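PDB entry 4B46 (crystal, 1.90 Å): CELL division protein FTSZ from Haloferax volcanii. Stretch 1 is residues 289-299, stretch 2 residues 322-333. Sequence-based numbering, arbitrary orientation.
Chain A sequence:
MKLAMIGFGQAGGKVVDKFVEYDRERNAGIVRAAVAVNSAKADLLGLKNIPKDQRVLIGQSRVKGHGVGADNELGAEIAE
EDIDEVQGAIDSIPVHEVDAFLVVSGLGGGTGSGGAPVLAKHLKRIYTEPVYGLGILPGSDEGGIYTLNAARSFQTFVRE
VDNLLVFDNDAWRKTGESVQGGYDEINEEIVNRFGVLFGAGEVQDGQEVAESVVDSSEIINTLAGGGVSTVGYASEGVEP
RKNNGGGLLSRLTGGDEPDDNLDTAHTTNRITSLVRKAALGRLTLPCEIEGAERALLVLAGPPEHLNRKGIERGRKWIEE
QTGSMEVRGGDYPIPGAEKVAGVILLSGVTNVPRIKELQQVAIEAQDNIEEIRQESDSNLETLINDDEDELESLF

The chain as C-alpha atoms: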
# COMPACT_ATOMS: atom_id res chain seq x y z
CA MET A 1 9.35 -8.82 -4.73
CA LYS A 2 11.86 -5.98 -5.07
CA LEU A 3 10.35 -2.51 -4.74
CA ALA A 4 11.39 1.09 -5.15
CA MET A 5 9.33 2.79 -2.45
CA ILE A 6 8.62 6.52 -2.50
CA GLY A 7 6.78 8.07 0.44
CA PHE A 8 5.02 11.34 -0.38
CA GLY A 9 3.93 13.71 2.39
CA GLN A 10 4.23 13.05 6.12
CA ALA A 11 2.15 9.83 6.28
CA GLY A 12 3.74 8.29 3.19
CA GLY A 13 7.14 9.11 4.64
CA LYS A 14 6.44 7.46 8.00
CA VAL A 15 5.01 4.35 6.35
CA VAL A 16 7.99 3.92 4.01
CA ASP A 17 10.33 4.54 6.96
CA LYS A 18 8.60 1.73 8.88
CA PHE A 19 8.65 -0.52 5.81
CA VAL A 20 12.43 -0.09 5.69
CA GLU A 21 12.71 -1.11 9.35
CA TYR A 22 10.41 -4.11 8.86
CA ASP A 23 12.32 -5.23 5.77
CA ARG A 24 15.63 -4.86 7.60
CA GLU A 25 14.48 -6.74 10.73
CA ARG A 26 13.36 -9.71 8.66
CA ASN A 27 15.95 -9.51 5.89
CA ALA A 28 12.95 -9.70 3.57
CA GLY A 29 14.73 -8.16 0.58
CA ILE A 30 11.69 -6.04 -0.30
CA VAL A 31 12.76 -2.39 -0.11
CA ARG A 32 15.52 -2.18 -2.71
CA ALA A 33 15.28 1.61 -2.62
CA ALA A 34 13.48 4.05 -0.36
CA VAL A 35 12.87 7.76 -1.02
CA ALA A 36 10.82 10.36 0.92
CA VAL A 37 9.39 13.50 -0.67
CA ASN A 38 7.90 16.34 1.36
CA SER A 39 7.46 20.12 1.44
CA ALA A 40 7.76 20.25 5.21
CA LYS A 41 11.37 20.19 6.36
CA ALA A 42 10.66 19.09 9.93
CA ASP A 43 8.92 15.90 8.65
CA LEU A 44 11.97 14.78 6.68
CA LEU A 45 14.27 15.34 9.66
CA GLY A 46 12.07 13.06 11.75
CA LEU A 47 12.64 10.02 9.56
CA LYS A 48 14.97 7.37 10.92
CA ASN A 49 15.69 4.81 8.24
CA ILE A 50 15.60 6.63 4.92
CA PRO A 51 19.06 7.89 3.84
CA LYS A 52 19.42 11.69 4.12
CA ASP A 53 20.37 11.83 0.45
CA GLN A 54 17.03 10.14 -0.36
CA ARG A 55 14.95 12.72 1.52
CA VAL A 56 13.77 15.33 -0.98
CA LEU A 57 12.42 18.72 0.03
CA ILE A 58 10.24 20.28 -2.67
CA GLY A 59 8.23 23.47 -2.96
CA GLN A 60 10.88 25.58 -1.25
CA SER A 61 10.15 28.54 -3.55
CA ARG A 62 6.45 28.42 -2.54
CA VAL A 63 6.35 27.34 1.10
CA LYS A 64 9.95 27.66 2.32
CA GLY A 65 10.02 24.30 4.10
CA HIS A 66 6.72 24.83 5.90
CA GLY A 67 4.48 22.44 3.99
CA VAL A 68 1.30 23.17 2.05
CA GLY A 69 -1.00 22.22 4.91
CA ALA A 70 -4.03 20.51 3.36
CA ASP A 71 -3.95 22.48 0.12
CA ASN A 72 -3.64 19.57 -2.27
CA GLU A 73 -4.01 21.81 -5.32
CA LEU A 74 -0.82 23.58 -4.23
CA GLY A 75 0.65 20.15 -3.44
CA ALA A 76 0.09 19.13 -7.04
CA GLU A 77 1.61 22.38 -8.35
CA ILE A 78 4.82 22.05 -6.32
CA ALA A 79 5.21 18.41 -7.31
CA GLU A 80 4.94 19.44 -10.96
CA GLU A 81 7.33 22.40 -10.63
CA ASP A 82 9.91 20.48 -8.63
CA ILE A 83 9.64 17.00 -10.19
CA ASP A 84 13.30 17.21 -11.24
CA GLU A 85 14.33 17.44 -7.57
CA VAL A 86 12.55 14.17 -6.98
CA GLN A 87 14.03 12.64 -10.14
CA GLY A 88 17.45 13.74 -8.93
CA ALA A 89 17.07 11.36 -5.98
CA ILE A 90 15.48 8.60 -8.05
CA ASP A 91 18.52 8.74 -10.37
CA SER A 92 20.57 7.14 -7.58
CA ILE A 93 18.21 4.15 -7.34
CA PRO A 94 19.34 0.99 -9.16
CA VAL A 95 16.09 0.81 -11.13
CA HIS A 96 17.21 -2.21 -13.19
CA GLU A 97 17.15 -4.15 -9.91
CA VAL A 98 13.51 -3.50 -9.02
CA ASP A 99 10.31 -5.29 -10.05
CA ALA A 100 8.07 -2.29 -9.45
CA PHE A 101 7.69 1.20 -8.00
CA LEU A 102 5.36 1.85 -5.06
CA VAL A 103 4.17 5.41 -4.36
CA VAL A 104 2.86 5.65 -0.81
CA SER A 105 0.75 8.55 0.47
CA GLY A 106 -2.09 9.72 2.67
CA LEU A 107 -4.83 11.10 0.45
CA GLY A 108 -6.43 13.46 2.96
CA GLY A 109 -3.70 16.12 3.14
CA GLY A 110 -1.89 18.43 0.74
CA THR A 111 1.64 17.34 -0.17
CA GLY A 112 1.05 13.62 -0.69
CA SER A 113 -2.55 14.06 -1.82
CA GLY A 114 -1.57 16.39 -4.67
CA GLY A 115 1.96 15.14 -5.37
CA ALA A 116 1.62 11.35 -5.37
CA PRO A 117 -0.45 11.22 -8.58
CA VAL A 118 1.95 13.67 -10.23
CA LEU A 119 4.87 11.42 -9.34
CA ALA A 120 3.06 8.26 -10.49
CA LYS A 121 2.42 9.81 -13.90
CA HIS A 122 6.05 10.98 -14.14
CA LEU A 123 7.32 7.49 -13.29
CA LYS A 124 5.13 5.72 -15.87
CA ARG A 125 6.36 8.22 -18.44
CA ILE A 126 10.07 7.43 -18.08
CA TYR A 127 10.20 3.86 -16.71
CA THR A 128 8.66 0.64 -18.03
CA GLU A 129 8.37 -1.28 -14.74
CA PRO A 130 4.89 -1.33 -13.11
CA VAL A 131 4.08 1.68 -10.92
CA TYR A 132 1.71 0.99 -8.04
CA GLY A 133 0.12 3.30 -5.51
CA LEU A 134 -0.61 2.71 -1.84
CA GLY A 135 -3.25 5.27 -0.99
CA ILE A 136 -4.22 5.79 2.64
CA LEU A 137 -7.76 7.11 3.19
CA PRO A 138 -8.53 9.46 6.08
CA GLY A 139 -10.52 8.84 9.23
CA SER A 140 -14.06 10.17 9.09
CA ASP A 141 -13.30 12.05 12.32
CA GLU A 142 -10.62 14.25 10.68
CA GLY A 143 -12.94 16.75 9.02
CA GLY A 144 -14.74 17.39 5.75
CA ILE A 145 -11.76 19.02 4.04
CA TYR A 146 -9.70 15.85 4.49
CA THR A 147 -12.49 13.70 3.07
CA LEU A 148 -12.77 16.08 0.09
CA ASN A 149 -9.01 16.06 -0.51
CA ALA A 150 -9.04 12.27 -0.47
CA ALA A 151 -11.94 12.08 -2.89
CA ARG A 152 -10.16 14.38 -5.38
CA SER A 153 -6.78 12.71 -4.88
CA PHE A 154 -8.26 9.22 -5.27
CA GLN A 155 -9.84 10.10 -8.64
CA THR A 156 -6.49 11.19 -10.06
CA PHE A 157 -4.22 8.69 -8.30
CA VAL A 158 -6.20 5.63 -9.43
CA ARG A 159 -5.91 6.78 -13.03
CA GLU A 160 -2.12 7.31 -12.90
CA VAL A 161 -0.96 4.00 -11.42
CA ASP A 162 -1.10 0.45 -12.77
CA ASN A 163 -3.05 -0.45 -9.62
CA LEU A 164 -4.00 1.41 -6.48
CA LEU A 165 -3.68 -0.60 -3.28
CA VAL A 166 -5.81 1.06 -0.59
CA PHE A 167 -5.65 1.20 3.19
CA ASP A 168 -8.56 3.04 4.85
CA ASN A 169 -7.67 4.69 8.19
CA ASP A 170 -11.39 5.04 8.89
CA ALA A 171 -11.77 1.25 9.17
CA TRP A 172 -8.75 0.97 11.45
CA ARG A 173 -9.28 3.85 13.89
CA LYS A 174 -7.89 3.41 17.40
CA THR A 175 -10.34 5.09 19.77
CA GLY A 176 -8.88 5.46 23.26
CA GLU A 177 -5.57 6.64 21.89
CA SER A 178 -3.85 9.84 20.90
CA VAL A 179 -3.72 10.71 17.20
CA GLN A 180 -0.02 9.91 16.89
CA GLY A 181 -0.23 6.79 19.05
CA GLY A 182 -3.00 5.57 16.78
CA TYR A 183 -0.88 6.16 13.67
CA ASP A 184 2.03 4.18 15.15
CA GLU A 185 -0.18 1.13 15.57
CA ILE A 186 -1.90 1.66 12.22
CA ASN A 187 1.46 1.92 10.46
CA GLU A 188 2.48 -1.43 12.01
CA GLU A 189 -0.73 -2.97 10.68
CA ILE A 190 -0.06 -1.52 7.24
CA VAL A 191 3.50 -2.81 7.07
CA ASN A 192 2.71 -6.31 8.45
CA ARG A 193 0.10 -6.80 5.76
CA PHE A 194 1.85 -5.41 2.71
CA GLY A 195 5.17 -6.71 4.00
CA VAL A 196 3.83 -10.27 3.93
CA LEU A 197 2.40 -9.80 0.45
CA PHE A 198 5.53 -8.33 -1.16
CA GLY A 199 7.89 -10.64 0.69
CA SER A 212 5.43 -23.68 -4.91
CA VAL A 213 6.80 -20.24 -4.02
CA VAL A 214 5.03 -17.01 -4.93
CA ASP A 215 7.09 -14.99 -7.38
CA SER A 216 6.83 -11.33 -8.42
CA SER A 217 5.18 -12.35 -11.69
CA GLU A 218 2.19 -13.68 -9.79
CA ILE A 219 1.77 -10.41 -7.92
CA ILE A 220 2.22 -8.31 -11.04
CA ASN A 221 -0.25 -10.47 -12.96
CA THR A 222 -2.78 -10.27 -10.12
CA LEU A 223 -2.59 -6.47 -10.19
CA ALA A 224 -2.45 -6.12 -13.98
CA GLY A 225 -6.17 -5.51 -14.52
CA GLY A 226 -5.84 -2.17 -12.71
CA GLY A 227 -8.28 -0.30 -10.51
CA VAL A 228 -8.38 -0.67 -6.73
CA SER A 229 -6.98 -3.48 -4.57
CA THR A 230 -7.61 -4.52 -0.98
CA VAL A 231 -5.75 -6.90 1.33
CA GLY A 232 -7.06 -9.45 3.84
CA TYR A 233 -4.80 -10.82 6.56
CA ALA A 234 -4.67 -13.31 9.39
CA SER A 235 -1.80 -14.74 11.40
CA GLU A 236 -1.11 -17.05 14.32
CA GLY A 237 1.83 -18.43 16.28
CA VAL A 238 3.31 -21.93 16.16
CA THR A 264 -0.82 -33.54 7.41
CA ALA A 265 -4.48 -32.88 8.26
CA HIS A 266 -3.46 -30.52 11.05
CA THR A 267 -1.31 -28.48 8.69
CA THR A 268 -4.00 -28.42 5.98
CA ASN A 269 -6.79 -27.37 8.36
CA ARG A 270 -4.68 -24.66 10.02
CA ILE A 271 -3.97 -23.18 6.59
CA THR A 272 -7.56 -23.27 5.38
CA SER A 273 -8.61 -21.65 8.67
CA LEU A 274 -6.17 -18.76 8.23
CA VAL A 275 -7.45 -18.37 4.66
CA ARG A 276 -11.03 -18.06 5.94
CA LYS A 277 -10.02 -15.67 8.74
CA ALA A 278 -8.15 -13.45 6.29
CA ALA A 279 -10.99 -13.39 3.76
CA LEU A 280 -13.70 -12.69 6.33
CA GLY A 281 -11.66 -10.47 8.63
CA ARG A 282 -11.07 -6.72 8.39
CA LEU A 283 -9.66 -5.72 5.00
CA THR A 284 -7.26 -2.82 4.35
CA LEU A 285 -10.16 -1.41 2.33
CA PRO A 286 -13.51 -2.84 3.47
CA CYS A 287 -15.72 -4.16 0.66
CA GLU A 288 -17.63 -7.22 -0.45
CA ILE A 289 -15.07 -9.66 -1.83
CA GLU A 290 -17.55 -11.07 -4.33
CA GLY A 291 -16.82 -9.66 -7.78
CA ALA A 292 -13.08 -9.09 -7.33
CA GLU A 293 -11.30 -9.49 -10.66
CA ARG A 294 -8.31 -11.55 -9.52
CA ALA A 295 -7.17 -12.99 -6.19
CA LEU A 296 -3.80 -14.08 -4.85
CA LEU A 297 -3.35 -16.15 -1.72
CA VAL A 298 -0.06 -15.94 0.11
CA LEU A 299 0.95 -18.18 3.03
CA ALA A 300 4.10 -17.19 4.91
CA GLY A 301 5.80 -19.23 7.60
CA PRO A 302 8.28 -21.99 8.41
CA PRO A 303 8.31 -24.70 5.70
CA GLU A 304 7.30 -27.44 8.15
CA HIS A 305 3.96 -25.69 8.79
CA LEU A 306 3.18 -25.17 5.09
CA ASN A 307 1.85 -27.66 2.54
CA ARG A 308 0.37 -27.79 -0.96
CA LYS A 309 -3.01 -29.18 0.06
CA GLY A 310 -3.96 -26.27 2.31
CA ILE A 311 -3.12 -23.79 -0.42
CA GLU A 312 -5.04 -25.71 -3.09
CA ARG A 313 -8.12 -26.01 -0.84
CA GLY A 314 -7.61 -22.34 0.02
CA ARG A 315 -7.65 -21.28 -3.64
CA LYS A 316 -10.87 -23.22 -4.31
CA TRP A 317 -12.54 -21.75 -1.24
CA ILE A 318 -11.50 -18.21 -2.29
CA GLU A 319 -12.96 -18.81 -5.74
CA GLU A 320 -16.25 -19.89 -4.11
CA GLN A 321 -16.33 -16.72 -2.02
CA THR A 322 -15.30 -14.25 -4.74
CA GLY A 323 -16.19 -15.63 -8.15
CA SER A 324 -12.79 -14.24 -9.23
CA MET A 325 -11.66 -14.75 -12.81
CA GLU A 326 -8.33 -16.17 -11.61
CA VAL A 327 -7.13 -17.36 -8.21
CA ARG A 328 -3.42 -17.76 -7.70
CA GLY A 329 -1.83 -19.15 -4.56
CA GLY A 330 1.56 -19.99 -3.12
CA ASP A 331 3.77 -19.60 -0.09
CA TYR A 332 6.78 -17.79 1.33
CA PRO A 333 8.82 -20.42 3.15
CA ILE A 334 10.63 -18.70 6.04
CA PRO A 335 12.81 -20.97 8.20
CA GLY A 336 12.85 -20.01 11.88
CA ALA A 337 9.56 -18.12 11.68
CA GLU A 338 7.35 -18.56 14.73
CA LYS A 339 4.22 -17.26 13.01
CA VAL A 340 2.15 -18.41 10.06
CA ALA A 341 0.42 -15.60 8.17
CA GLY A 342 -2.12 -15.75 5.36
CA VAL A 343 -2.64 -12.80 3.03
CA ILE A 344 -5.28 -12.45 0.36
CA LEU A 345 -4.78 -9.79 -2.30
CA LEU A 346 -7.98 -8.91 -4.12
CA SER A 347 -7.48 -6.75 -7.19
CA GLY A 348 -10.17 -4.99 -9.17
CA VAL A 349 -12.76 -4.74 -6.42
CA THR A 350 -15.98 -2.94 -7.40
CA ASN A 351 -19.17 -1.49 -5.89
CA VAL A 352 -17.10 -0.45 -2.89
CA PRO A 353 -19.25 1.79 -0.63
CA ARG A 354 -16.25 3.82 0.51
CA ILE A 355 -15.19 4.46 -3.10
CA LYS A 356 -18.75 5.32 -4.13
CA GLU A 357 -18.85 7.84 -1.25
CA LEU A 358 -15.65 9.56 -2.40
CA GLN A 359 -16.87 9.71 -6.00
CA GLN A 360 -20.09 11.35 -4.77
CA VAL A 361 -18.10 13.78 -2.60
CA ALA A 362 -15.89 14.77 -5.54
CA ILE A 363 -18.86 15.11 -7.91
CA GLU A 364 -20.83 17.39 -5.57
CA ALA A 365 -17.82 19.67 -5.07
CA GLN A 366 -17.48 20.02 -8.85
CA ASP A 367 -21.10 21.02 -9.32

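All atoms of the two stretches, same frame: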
# COMPACT_ATOMS: atom_id res chain seq x y z
N ILE A 289 -16.15 -9.04 -1.07
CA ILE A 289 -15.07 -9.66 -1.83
C ILE A 289 -15.60 -10.33 -3.08
O ILE A 289 -14.85 -10.62 -4.01
CB ILE A 289 -14.25 -10.65 -0.95
CG1 ILE A 289 -15.08 -11.88 -0.59
CG2 ILE A 289 -13.75 -9.94 0.31
CD1 ILE A 289 -14.34 -12.88 0.26
N GLU A 290 -16.91 -10.56 -3.12
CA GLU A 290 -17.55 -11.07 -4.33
C GLU A 290 -17.35 -10.06 -5.47
O GLU A 290 -17.48 -8.85 -5.28
CB GLU A 290 -19.04 -11.34 -4.08
CG GLU A 290 -19.77 -11.98 -5.24
CD GLU A 290 -19.39 -13.43 -5.46
OE1 GLU A 290 -19.00 -14.11 -4.49
OE2 GLU A 290 -19.48 -13.90 -6.62
N GLY A 291 -17.00 -10.55 -6.65
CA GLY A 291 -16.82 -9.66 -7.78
C GLY A 291 -15.41 -9.13 -8.01
O GLY A 291 -15.19 -8.40 -8.97
N ALA A 292 -14.48 -9.45 -7.12
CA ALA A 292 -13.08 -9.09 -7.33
C ALA A 292 -12.61 -9.71 -8.64
O ALA A 292 -13.05 -10.80 -9.01
CB ALA A 292 -12.21 -9.56 -6.18
N GLU A 293 -11.73 -9.02 -9.35
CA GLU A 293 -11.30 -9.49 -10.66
C GLU A 293 -10.32 -10.66 -10.55
O GLU A 293 -10.44 -11.66 -11.26
CB GLU A 293 -10.67 -8.33 -11.44
CG GLU A 293 -10.37 -8.62 -12.90
CD GLU A 293 -9.83 -7.40 -13.63
OE1 GLU A 293 -9.91 -6.28 -13.08
OE2 GLU A 293 -9.32 -7.57 -14.76
N ARG A 294 -9.33 -10.52 -9.67
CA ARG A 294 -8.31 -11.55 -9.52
C ARG A 294 -7.94 -11.61 -8.05
O ARG A 294 -8.02 -10.61 -7.36
CB ARG A 294 -7.06 -11.20 -10.34
CG ARG A 294 -7.29 -11.14 -11.84
CD ARG A 294 -5.96 -10.89 -12.55
NE ARG A 294 -6.05 -11.16 -13.98
CZ ARG A 294 -6.34 -10.24 -14.90
NH1 ARG A 294 -6.56 -8.98 -14.54
NH2 ARG A 294 -6.41 -10.59 -16.18
N ALA A 295 -7.55 -12.80 -7.59
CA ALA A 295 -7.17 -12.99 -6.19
C ALA A 295 -5.84 -13.71 -6.12
O ALA A 295 -5.52 -14.54 -6.97
CB ALA A 295 -8.25 -13.80 -5.45
N LEU A 296 -5.06 -13.40 -5.10
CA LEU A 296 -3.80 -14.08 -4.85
C LEU A 296 -3.73 -14.41 -3.38
O LEU A 296 -3.88 -13.53 -2.54
CB LEU A 296 -2.62 -13.19 -5.22
CG LEU A 296 -1.24 -13.69 -4.80
CD1 LEU A 296 -0.83 -15.00 -5.51
CD2 LEU A 296 -0.17 -12.61 -5.03
N LEU A 297 -3.51 -15.68 -3.09
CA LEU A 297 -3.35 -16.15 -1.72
C LEU A 297 -1.87 -16.32 -1.43
O LEU A 297 -1.14 -16.92 -2.22
CB LEU A 297 -4.07 -17.50 -1.55
CG LEU A 297 -3.84 -18.22 -0.23
CD1 LEU A 297 -4.30 -17.36 0.94
CD2 LEU A 297 -4.57 -19.58 -0.22
N VAL A 298 -1.44 -15.80 -0.29
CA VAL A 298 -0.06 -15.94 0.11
C VAL A 298 0.02 -16.48 1.54
O VAL A 298 -0.54 -15.89 2.46
CB VAL A 298 0.68 -14.59 0.05
CG1 VAL A 298 2.11 -14.74 0.55
CG2 VAL A 298 0.66 -14.03 -1.37
N LEU A 299 0.70 -17.61 1.70
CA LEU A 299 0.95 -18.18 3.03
C LEU A 299 2.42 -18.00 3.38
O LEU A 299 3.28 -18.41 2.62
CB LEU A 299 0.61 -19.67 3.06
CG LEU A 299 -0.79 -20.11 3.50
CD1 LEU A 299 -1.04 -19.73 4.95
CD2 LEU A 299 -1.84 -19.50 2.60
N THR A 322 -15.55 -15.48 -3.97
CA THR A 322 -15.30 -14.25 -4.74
C THR A 322 -15.86 -14.30 -6.15
O THR A 322 -16.23 -13.26 -6.71
CB THR A 322 -13.80 -13.95 -4.86
OG1 THR A 322 -13.14 -15.04 -5.52
CG2 THR A 322 -13.17 -13.73 -3.47
N GLY A 323 -15.91 -15.49 -6.73
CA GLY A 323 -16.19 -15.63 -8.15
C GLY A 323 -15.09 -15.02 -9.03
O GLY A 323 -15.33 -14.71 -10.20
N SER A 324 -13.90 -14.85 -8.47
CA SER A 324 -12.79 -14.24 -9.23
C SER A 324 -12.46 -14.99 -10.51
O SER A 324 -12.55 -16.22 -10.59
CB SER A 324 -11.51 -14.13 -8.38
OG SER A 324 -11.69 -13.20 -7.32
N MET A 325 -12.06 -14.22 -11.52
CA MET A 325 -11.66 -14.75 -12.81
C MET A 325 -10.49 -15.73 -12.66
O MET A 325 -10.46 -16.78 -13.30
CB MET A 325 -11.26 -13.59 -13.71
CG MET A 325 -11.14 -13.89 -15.19
SD MET A 325 -10.27 -12.52 -16.00
CE MET A 325 -10.62 -12.85 -17.73
N GLU A 326 -9.54 -15.38 -11.80
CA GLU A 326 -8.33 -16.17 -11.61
C GLU A 326 -7.98 -16.18 -10.13
O GLU A 326 -8.12 -15.16 -9.46
CB GLU A 326 -7.17 -15.55 -12.42
CG GLU A 326 -7.42 -15.58 -13.91
CD GLU A 326 -6.48 -14.67 -14.70
OE1 GLU A 326 -5.59 -14.04 -14.09
OE2 GLU A 326 -6.65 -14.60 -15.93
N VAL A 327 -7.57 -17.32 -9.60
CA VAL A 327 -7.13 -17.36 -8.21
C VAL A 327 -5.78 -18.04 -8.13
O VAL A 327 -5.67 -19.24 -8.36
CB VAL A 327 -8.12 -18.10 -7.28
CG1 VAL A 327 -7.58 -18.10 -5.84
CG2 VAL A 327 -9.51 -17.45 -7.32
N ARG A 328 -4.76 -17.25 -7.81
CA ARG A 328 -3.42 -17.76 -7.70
C ARG A 328 -3.13 -18.00 -6.23
O ARG A 328 -3.77 -17.39 -5.36
CB ARG A 328 -2.40 -16.78 -8.29
CG ARG A 328 -2.57 -16.52 -9.79
CD ARG A 328 -1.73 -15.30 -10.23
NE ARG A 328 -1.55 -15.25 -11.68
CZ ARG A 328 -2.44 -14.74 -12.52
NH1 ARG A 328 -3.58 -14.23 -12.06
NH2 ARG A 328 -2.20 -14.74 -13.82
N GLY A 329 -2.19 -18.88 -5.94
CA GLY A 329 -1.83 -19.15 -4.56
C GLY A 329 -0.45 -19.77 -4.45
O GLY A 329 -0.06 -20.59 -5.28
N GLY A 330 0.28 -19.38 -3.41
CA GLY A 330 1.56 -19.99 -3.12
C GLY A 330 2.02 -19.63 -1.73
O GLY A 330 1.27 -19.02 -0.96
N ASP A 331 3.25 -19.98 -1.39
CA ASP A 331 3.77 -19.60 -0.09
C ASP A 331 5.13 -18.90 -0.08
O ASP A 331 5.85 -18.89 -1.09
CB ASP A 331 3.79 -20.79 0.88
CG ASP A 331 4.55 -21.97 0.33
OD1 ASP A 331 5.58 -21.76 -0.35
OD2 ASP A 331 4.11 -23.10 0.59
N TYR A 332 5.45 -18.31 1.06
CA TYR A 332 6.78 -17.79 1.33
C TYR A 332 7.38 -18.61 2.46
O TYR A 332 7.13 -18.34 3.63
CB TYR A 332 6.72 -16.32 1.76
CG TYR A 332 6.47 -15.34 0.65
CD1 TYR A 332 7.11 -15.46 -0.58
CD2 TYR A 332 5.60 -14.27 0.82
CE1 TYR A 332 6.89 -14.55 -1.61
CE2 TYR A 332 5.36 -13.35 -0.20
CZ TYR A 332 6.01 -13.50 -1.41
OH TYR A 332 5.78 -12.59 -2.41
N PRO A 333 8.16 -19.63 2.11
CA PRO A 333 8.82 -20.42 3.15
C PRO A 333 9.87 -19.60 3.89
O PRO A 333 10.78 -19.05 3.27
CB PRO A 333 9.46 -21.58 2.37
CG PRO A 333 9.53 -21.12 0.95
CD PRO A 333 8.37 -20.19 0.76
O HOH W 1 -5.26 -13.04 -17.26
O HOH W 2 -4.45 -13.62 -9.28

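Stretch 2 begins at the end of a helix and then runs beside stretch 1 as a parallel strand. The carbonyl of Thr 322 accepts a hydrogen bond from the turn: Gly 291 N to Thr 322 O is 2.8 Å. That turn is type II, from Ile 289 to Ala 292, and Gly 291 sits in it with positive phi. The Thr 322 methyl packs on Ile 289, with CG2 of Thr 322 3.9 Å from CG1 of Ile 289.

Gly 323 is the first residue to leave the helix, and its phi is positive. A CB here would lie 2.9 Å from Glu 290 OE2, a clash. Ser 324 folds back on the helix end: its N donates to OG1 of Thr 322 at 3.1 Å. Ser 324 OG lies 3.2 Å from Ala 292 O and 3.0 Å from Thr 322 OG1, and its single proton could serve either. Met 325 N donates to Glu 293 O at 3.0 Å. Met 325 SD lies over one face of the Arg 294 guanidinium, 4.3 Å from NH2 of Arg 294.

Glu 326 joins two arginines. Its OE1 forms salt bridges to Arg 294 NE and to Arg 328 NH1, each at 2.9 Å. Arg 294 NE and Arg 328 NH1 carry like charge and lie 4.4 Å apart; Glu 326 OE1, which bonds to both, offsets the repulsion. A water adds a second link, 2.9 Å from Arg 294 NH2 and 2.5 Å from Glu 326 OE2.

The backbone ladder now becomes regular. Glu 326 O accepts from Ala 295 N at 3.1 Å, and Arg 328 N donates to Ala 295 O at 2.9 Å. Ala 295 thus bonds to the residues before and after Val 327, its bridge partner, as expected between parallel strands. Val 327 CG2 is 4.3 Å from Ala 295 CB, on the same face of the sheet. Arg 328 O accepts from Leu 297 N at 2.9 Å. On the other face, Arg 328 CB meets Leu 296 CD1 at 3.7 Å.

Gly 329 pairs with Leu 297, their CA atoms 4.4 Å apart. Gly 330 N donates to Leu 297 O at 3.1 Å, and Gly 330 O accepts from Leu 299 N at 3.1 Å. Asp 331 pairs with Leu 299, but the end of its side chain leads away. Tyr 332 N closes the ladder on Leu 299 O at 2.7 Å. Its ring carbon CD2 packs against Val 298 CG1 at 3.5 Å.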